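Local coordinates for protein O-methyltransferase, putative (Bacillus cereus, PDB 3DUL) that probably transfers a methyl group from S-adenosyl-L-methionine to an oxygen of its acceptor, as a putative O-methyltransferase of the SAM-dependent class I family, at residues V17-D22 with S43-K48; A39-P44 with V208-Y213; S201-Q206 with F216-V221. All coordinates share one frame; numbering follows the deposited sequence.

Contact 1 (V17-D22 with S43-K48); sequences VLIPKD and SPTQGK
I19 lays its CD1 methyl over the first turn of helix 44-57, between P44, T45 and K48. This packs the end of the N-terminal helix 7-18 against a helix of the class I SAM-dependent methyltransferase fold. S43 caps the start of that second helix: its OG accepts from Q46 N at 3.1 Å, with an N-H...O angle of 147°. I19 is the first residue to leave helical geometry after helix 7-18. Its CG1 stands beside the backbone N and opposite the carbonyl carbon (chi1 -58°), and chi2 is extended, which carries CD1 straight across. CD1 meets P44 CB at 3.7 Å and T45 CG2 at 3.8 Å. It also lies close to the backbone of that first turn, 3.2 Å from T45 N. T45 turns its OG1 to T207. K48 runs antiparallel to the I19 side chain, kinked at chi2 and again at chi4. K48 NZ comes near the end of helix 7-18, but its hydrogen bond goes to A202 O of the second subunit. W75 of helix 71-77 touches both I19 and K48. K48 CG packs on I19 CD1 at 3.6 Å and on I19 CG1 at 3.8 Å.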
loop_
_atom_site.group_PDB
_atom_site.type_symbol
_atom_site.label_atom_id
_atom_site.label_comp_id
_atom_site.label_asym_id
_atom_site.label_seq_id
_atom_site.Cartn_x
_atom_site.Cartn_y
_atom_site.Cartn_z
ATOM N N VAL B 17 13.810 9.226 -8.394
ATOM C CA VAL B 17 14.701 8.142 -8.799
ATOM C C VAL B 17 13.970 6.815 -8.977
ATOM O O VAL B 17 14.241 6.077 -9.925
ATOM C CB VAL B 17 15.864 7.955 -7.793
ATOM C CG1 VAL B 17 16.484 9.299 -7.477
ATOM C CG2 VAL B 17 15.379 7.275 -6.534
ATOM N N LEU B 18 13.034 6.521 -8.078
ATOM C CA LEU B 18 12.275 5.275 -8.141
ATOM C C LEU B 18 11.309 5.205 -9.315
ATOM O O LEU B 18 11.131 4.148 -9.923
ATOM C CB LEU B 18 11.480 5.063 -6.851
ATOM C CG LEU B 18 12.219 4.643 -5.586
ATOM C CD1 LEU B 18 11.183 4.400 -4.485
ATOM C CD2 LEU B 18 13.043 3.376 -5.848
ATOM N N ILE B 19 10.675 6.327 -9.622
ATOM C CA ILE B 19 9.719 6.374 -10.709
ATOM C C ILE B 19 10.299 7.088 -11.930
ATOM O O ILE B 19 10.574 8.286 -11.892
ATOM C CB ILE B 19 8.424 7.073 -10.259
ATOM C CG1 ILE B 19 7.833 6.322 -9.062
ATOM C CG2 ILE B 19 7.430 7.111 -11.405
ATOM C CD1 ILE B 19 6.549 6.916 -8.542
ATOM N N PRO B 20 10.483 6.346 -13.031
ATOM C CA PRO B 20 11.024 6.796 -14.317
ATOM C C PRO B 20 10.208 7.912 -14.966
ATOM O O PRO B 20 8.987 7.820 -15.056
ATOM C CB PRO B 20 10.994 5.527 -15.168
ATOM C CG PRO B 20 11.060 4.422 -14.160
ATOM C CD PRO B 20 10.125 4.920 -13.097
ATOM N N LYS B 21 10.891 8.956 -15.425
ATOM C CA LYS B 21 10.212 10.056 -16.096
ATOM C C LYS B 21 9.469 9.470 -17.295
ATOM O O LYS B 21 10.043 8.722 -18.086
ATOM C CB LYS B 21 11.230 11.097 -16.565
ATOM C CG LYS B 21 11.946 11.811 -15.432
ATOM C CD LYS B 21 13.025 12.747 -15.966
ATOM C CE LYS B 21 13.629 13.592 -14.851
ATOM N NZ LYS B 21 12.607 14.479 -14.213
ATOM N N ASP B 22 8.186 9.790 -17.408
ATOM C CA ASP B 22 7.373 9.290 -18.506
ATOM C C ASP B 22 6.899 10.472 -19.349
ATOM O O ASP B 22 6.136 11.322 -18.878
ATOM C CB ASP B 22 6.174 8.508 -17.957
ATOM C CG ASP B 22 5.331 7.878 -19.052
ATOM O OD1 ASP B 22 5.884 7.142 -19.903
ATOM O OD2 ASP B 22 4.107 8.111 -19.062
ATOM N N SER B 43 0.971 13.066 -7.428
ATOM C CA SER B 43 1.867 12.120 -6.775
ATOM C C SER B 43 2.216 10.891 -7.606
ATOM O O SER B 43 1.434 9.938 -7.689
ATOM C CB SER B 43 1.253 11.673 -5.444
ATOM O OG SER B 43 2.089 10.743 -4.777
ATOM N N PRO B 44 3.395 10.904 -8.246
ATOM C CA PRO B 44 3.830 9.766 -9.058
ATOM C C PRO B 44 3.928 8.504 -8.190
ATOM O O PRO B 44 3.617 7.404 -8.651
ATOM C CB PRO B 44 5.197 10.210 -9.571
ATOM C CG PRO B 44 5.035 11.687 -9.707
ATOM C CD PRO B 44 4.285 12.065 -8.448
ATOM N N THR B 45 4.370 8.665 -6.942
ATOM C CA THR B 45 4.486 7.516 -6.040
ATOM C C THR B 45 3.111 6.922 -5.732
ATOM O O THR B 45 2.981 5.706 -5.582
ATOM C CB THR B 45 5.224 7.867 -4.710
ATOM O OG1 THR B 45 4.705 9.086 -4.158
ATOM C CG2 THR B 45 6.731 8.001 -4.950
ATOM N N GLN B 46 2.080 7.760 -5.639
ATOM C CA GLN B 46 0.741 7.230 -5.396
ATOM C C GLN B 46 0.227 6.566 -6.674
ATOM O O GLN B 46 -0.445 5.537 -6.634
ATOM C CB GLN B 46 -0.248 8.321 -4.967
ATOM C CG GLN B 46 -1.574 7.706 -4.525
ATOM C CD GLN B 46 -2.686 8.714 -4.353
ATOM O OE1 GLN B 46 -3.074 9.400 -5.303
ATOM N NE2 GLN B 46 -3.215 8.803 -3.141
ATOM N N GLY B 47 0.535 7.167 -7.819
ATOM C CA GLY B 47 0.110 6.588 -9.078
ATOM C C GLY B 47 0.717 5.201 -9.218
ATOM O O GLY B 47 0.042 4.244 -9.593
ATOM N N LYS B 48 2.002 5.097 -8.905
ATOM C CA LYS B 48 2.708 3.825 -8.986
ATOM C C LYS B 48 2.041 2.822 -8.037
ATOM O O LYS B 48 1.821 1.658 -8.384
ATOM C CB LYS B 48 4.162 4.030 -8.575
ATOM C CG LYS B 48 5.163 3.729 -9.650
ATOM C CD LYS B 48 5.196 2.250 -9.978
ATOM C CE LYS B 48 6.316 1.966 -10.955
ATOM N NZ LYS B 48 7.623 2.478 -10.446
#

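Contact 2 (A39-P44 with V208-Y213); sequences AHDVSP and VGSKGY
D41 reaches across to the turn of the C-terminal beta hairpin, formed by strands 200-209 and 212-221, and presents one carboxylate oxygen to it. Its CG is anti to the backbone N (chi1 -178°), which swings the carboxylate toward S210 and K211. D41 OD1 takes two hydrogen bonds. S210 OG donates to it from the anti side, 31° out of the carboxylate plane. K211 N also donates to D41 OD1, but the 2.5 Å between them is so short that the exact length is doubtful. D41 OD2 lies over the backbone of G209, 3.1 Å from G209 CA. D214 OD1 is close to D41 OD2, and the donors on OD1 probably offset this like charge in part. V42, which binds S-adenosyl-L-homocysteine, is held by its backbone: S210 N donates to V42 O at 2.8 Å. V42 CB also packs on S210 OG at 3.7 Å. K211 runs alongside the loop, bent at chi3, and NZ makes a weak bond to H40 O. A water bridges the same two atoms. At the other end, S43 OG donates to V208 O at 2.6 Å, tilted 28° from the carbonyl plane.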
loop_
_atom_site.group_PDB
_atom_site.type_symbol
_atom_site.label_atom_id
_atom_site.label_comp_id
_atom_site.label_asym_id
_atom_site.label_seq_id
_atom_site.Cartn_x
_atom_site.Cartn_y
_atom_site.Cartn_z
ATOM N N ALA B 39 -8.220 22.482 -7.442
ATOM C CA ALA B 39 -6.977 22.337 -6.698
ATOM C C ALA B 39 -6.718 20.889 -6.285
ATOM O O ALA B 39 -7.559 20.258 -5.641
ATOM C CB ALA B 39 -7.012 23.231 -5.465
ATOM N N HIS B 40 -5.560 20.359 -6.664
ATOM C CA HIS B 40 -5.207 18.988 -6.306
ATOM C C HIS B 40 -3.700 18.774 -6.359
ATOM O O HIS B 40 -2.963 19.563 -6.944
ATOM C CB HIS B 40 -5.901 17.986 -7.232
ATOM C CG HIS B 40 -5.359 17.972 -8.627
ATOM N ND1 HIS B 40 -5.548 19.013 -9.513
ATOM C CD2 HIS B 40 -4.627 17.044 -9.290
ATOM C CE1 HIS B 40 -4.957 18.727 -10.660
ATOM N NE2 HIS B 40 -4.392 17.537 -10.551
ATOM N N ASP B 41 -3.245 17.692 -5.744
ATOM C CA ASP B 41 -1.827 17.392 -5.722
ATOM C C ASP B 41 -1.489 16.314 -6.748
ATOM O O ASP B 41 -2.360 15.567 -7.181
ATOM C CB ASP B 41 -1.428 16.948 -4.316
ATOM C CG ASP B 41 0.045 16.674 -4.194
ATOM O OD1 ASP B 41 0.847 17.489 -4.690
ATOM O OD2 ASP B 41 0.405 15.648 -3.596
ATOM N N VAL B 42 -0.224 16.248 -7.142
ATOM C CA VAL B 42 0.224 15.263 -8.122
ATOM C C VAL B 42 1.250 14.365 -7.454
ATOM O O VAL B 42 2.279 14.843 -6.973
ATOM C CB VAL B 42 0.874 15.945 -9.343
ATOM C CG1 VAL B 42 1.197 14.910 -10.406
ATOM C CG2 VAL B 42 -0.061 17.010 -9.900
ATOM N N SER B 43 0.971 13.066 -7.428
ATOM C CA SER B 43 1.867 12.120 -6.775
ATOM C C SER B 43 2.216 10.891 -7.606
ATOM O O SER B 43 1.434 9.938 -7.689
ATOM C CB SER B 43 1.253 11.673 -5.444
ATOM O OG SER B 43 2.089 10.743 -4.777
ATOM N N PRO B 44 3.395 10.904 -8.246
ATOM C CA PRO B 44 3.830 9.766 -9.058
ATOM C C PRO B 44 3.928 8.504 -8.190
ATOM O O PRO B 44 3.617 7.404 -8.651
ATOM C CB PRO B 44 5.197 10.210 -9.571
ATOM C CG PRO B 44 5.035 11.687 -9.707
ATOM C CD PRO B 44 4.285 12.065 -8.448
ATOM N N VAL B 208 4.353 10.864 -0.690
ATOM C CA VAL B 208 4.679 12.257 -0.990
ATOM C C VAL B 208 4.098 12.688 -2.325
ATOM O O VAL B 208 3.880 11.866 -3.210
ATOM C CB VAL B 208 6.207 12.509 -1.020
ATOM C CG1 VAL B 208 6.822 11.925 -2.283
ATOM C CG2 VAL B 208 6.480 14.003 -0.930
ATOM N N GLY B 209 3.848 13.987 -2.456
ATOM C CA GLY B 209 3.304 14.525 -3.689
ATOM C C GLY B 209 3.961 15.857 -4.002
ATOM O O GLY B 209 4.839 16.306 -3.265
ATOM N N SER B 210 3.533 16.498 -5.084
ATOM C CA SER B 210 4.100 17.782 -5.478
ATOM C C SER B 210 3.890 18.861 -4.422
ATOM O O SER B 210 4.812 19.616 -4.110
ATOM C CB SER B 210 3.501 18.239 -6.809
ATOM O OG SER B 210 2.090 18.320 -6.739
ATOM N N LYS B 211 2.680 18.930 -3.872
ATOM C CA LYS B 211 2.358 19.925 -2.853
ATOM C C LYS B 211 2.043 19.299 -1.497
ATOM O O LYS B 211 0.975 19.532 -0.932
ATOM C CB LYS B 211 1.177 20.787 -3.321
ATOM C CG LYS B 211 1.523 21.661 -4.523
ATOM C CD LYS B 211 0.351 22.506 -5.003
ATOM C CE LYS B 211 -0.759 21.649 -5.587
ATOM N NZ LYS B 211 -1.857 22.475 -6.154
ATOM N N GLY B 212 2.978 18.507 -0.977
ATOM C CA GLY B 212 2.784 17.867 0.315
ATOM C C GLY B 212 2.564 16.368 0.228
ATOM O O GLY B 212 2.772 15.755 -0.817
ATOM N N TYR B 213 2.142 15.770 1.334
ATOM C CA TYR B 213 1.889 14.338 1.369
ATOM C C TYR B 213 0.412 14.017 1.171
ATOM O O TYR B 213 -0.459 14.694 1.715
ATOM C CB TYR B 213 2.366 13.745 2.697
ATOM C CG TYR B 213 3.863 13.746 2.862
ATOM C CD1 TYR B 213 4.550 14.917 3.188
ATOM C CD2 TYR B 213 4.603 12.582 2.656
ATOM C CE1 TYR B 213 5.934 14.925 3.300
ATOM C CE2 TYR B 213 5.990 12.581 2.766
ATOM C CZ TYR B 213 6.650 13.755 3.084
ATOM O OH TYR B 213 8.025 13.768 3.167
HETATM O O HOH W 1 -3.088 22.181 -8.585
#

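Contact 3 (S201-Q206 with F216-V221); sequences SATALQ and FIMAVV
L205 packs its side chain over the F216 ring. L205 CB sits over one ring face, offset toward the rim, in a CH-pi contact 4.1 Å from the F216 centroid and 25° off the normal. A chi1 of -40° turns CG away from the carbonyl carbon, and with chi2 extended CD1 comes to F216 CE2 and M218 CB. L205 CD1 meets F216 CE2 at 3.5 Å and M218 CB at 4.0 Å. F49 of helix 44-57 touches L205, F216 and M218, a selenomethionine, on this sheet face. The two strands form the antiparallel hairpin that ends the mixed seven-stranded sheet of the class I methyltransferase fold. Strand 200-209 is its outermost strand on this side within the chain. L205 with F216, T203 with M218 and S201 with V220 are hydrogen-bonded pairs, each joined by two backbone bonds. On the other face, A202 CB and A219 CB press together at 3.4 Å, tighter than usual van der Waals contact. I217 CD1 packs on A202 CB at 3.6 Å, and helix 188-195 covers both residues. T203 OG1 bonds to T45 O of the second subunit. L205 N donates to F216 O at 2.8 Å.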
loop_
_atom_site.group_PDB
_atom_site.type_symbol
_atom_site.label_atom_id
_atom_site.label_comp_id
_atom_site.label_asym_id
_atom_site.label_seq_id
_atom_site.Cartn_x
_atom_site.Cartn_y
_atom_site.Cartn_z
ATOM N N SER B 201 -12.240 -3.802 6.208
ATOM C CA SER B 201 -11.081 -3.817 7.090
ATOM C C SER B 201 -10.154 -2.812 6.411
ATOM O O SER B 201 -9.933 -2.913 5.209
ATOM C CB SER B 201 -10.443 -5.208 7.094
ATOM O OG SER B 201 -9.349 -5.250 7.985
ATOM N N ALA B 202 -9.610 -1.856 7.153
ATOM C CA ALA B 202 -8.768 -0.854 6.516
ATOM C C ALA B 202 -7.599 -0.332 7.319
ATOM O O ALA B 202 -7.503 -0.545 8.523
ATOM C CB ALA B 202 -9.637 0.331 6.085
ATOM N N THR B 203 -6.705 0.364 6.621
ATOM C CA THR B 203 -5.556 1.003 7.232
ATOM C C THR B 203 -5.388 2.350 6.530
ATOM O O THR B 203 -6.074 2.635 5.538
ATOM C CB THR B 203 -4.255 0.159 7.091
ATOM O OG1 THR B 203 -3.217 0.770 7.863
ATOM C CG2 THR B 203 -3.809 0.073 5.639
ATOM N N ALA B 204 -4.508 3.188 7.058
ATOM C CA ALA B 204 -4.264 4.497 6.466
ATOM C C ALA B 204 -2.790 4.645 6.138
ATOM O O ALA B 204 -1.927 4.259 6.927
ATOM C CB ALA B 204 -4.705 5.597 7.420
ATOM N N LEU B 205 -2.511 5.221 4.972
ATOM C CA LEU B 205 -1.147 5.415 4.501
ATOM C C LEU B 205 -0.979 6.821 3.935
ATOM O O LEU B 205 -1.943 7.566 3.810
ATOM C CB LEU B 205 -0.845 4.424 3.376
ATOM C CG LEU B 205 -1.404 3.022 3.582
ATOM C CD1 LEU B 205 -1.634 2.349 2.238
ATOM C CD2 LEU B 205 -0.442 2.239 4.457
ATOM N N GLN B 206 0.252 7.164 3.589
ATOM C CA GLN B 206 0.540 8.458 2.987
ATOM C C GLN B 206 1.679 8.245 1.997
ATOM O O GLN B 206 2.441 7.279 2.104
ATOM C CB GLN B 206 0.956 9.482 4.047
ATOM C CG GLN B 206 2.395 9.347 4.522
ATOM C CD GLN B 206 2.795 10.422 5.526
ATOM O OE1 GLN B 206 3.965 10.547 5.891
ATOM N NE2 GLN B 206 1.819 11.199 5.982
ATOM N N PHE B 216 -4.243 8.738 2.525
ATOM C CA PHE B 216 -5.314 7.914 1.976
ATOM C C PHE B 216 -5.593 6.635 2.750
ATOM O O PHE B 216 -4.754 6.145 3.498
ATOM C CB PHE B 216 -5.049 7.572 0.502
ATOM C CG PHE B 216 -3.778 6.799 0.262
ATOM C CD1 PHE B 216 -2.554 7.450 0.173
ATOM C CD2 PHE B 216 -3.813 5.421 0.106
ATOM C CE1 PHE B 216 -1.374 6.739 -0.073
ATOM C CE2 PHE B 216 -2.639 4.696 -0.139
ATOM C CZ PHE B 216 -1.420 5.357 -0.229
ATOM N N ILE B 217 -6.798 6.114 2.570
ATOM C CA ILE B 217 -7.206 4.882 3.234
ATOM C C ILE B 217 -7.131 3.735 2.233
ATOM O O ILE B 217 -7.378 3.912 1.046
ATOM C CB ILE B 217 -8.664 4.961 3.744
ATOM C CG1 ILE B 217 -9.040 3.661 4.462
ATOM C CG2 ILE B 217 -9.612 5.182 2.580
ATOM C CD1 ILE B 217 -10.513 3.527 4.781
HETATM N N MSE B 218 -6.750 2.560 2.718
HETATM C CA MSE B 218 -6.711 1.386 1.875
HETATM C C MSE B 218 -7.616 0.411 2.615
HETATM O O MSE B 218 -7.357 0.093 3.774
HETATM C CB MSE B 218 -5.299 0.800 1.778
HETATM C CG MSE B 218 -5.268 -0.484 0.981
HETATM SE SE MSE B 218 -3.507 -1.277 0.847
HETATM C CE MSE B 218 -3.620 -2.528 2.338
ATOM N N ALA B 219 -8.677 -0.043 1.963
ATOM C CA ALA B 219 -9.594 -0.973 2.604
ATOM C C ALA B 219 -9.916 -2.179 1.736
ATOM O O ALA B 219 -9.833 -2.120 0.507
ATOM C CB ALA B 219 -10.882 -0.247 2.972
ATOM N N VAL B 220 -10.284 -3.281 2.384
ATOM C CA VAL B 220 -10.665 -4.487 1.664
ATOM C C VAL B 220 -12.035 -4.925 2.173
ATOM O O VAL B 220 -12.252 -5.020 3.382
ATOM C CB VAL B 220 -9.661 -5.639 1.885
ATOM C CG1 VAL B 220 -10.081 -6.841 1.056
ATOM C CG2 VAL B 220 -8.260 -5.191 1.493
ATOM N N VAL B 221 -12.958 -5.172 1.256
ATOM C CA VAL B 221 -14.301 -5.582 1.634
ATOM C C VAL B 221 -14.270 -7.011 2.158
ATOM O O VAL B 221 -13.707 -7.896 1.514
ATOM C CB VAL B 221 -15.257 -5.483 0.439
ATOM C CG1 VAL B 221 -16.660 -5.874 0.861
ATOM C CG2 VAL B 221 -15.241 -4.058 -0.112
#

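Contacts 2 and 3 both use the hairpin of strands 200-209 and 212-221: contact 3 joins the strands to each other, and contact 2 joins the turn to loop 39-44. Contact 1 shares S43 and P44 with contact 2 and continues from the loop into helix 44-57. Contacts 1 and 3 are buried. Contact 2 is only partly buried, with S210 and K211 exposed. Their chemistry differs accordingly. Contact 1 is apolar across its segments, contact 2 relies on polar bonds around a carboxylate and backbone carbonyls, and contact 3 combines regular backbone pairing with hydrophobic faces. Contact 2 includes a cofactor-site residue. All three touch the second subunit; T45 and K48 of contact 1 meet its strand 200-209.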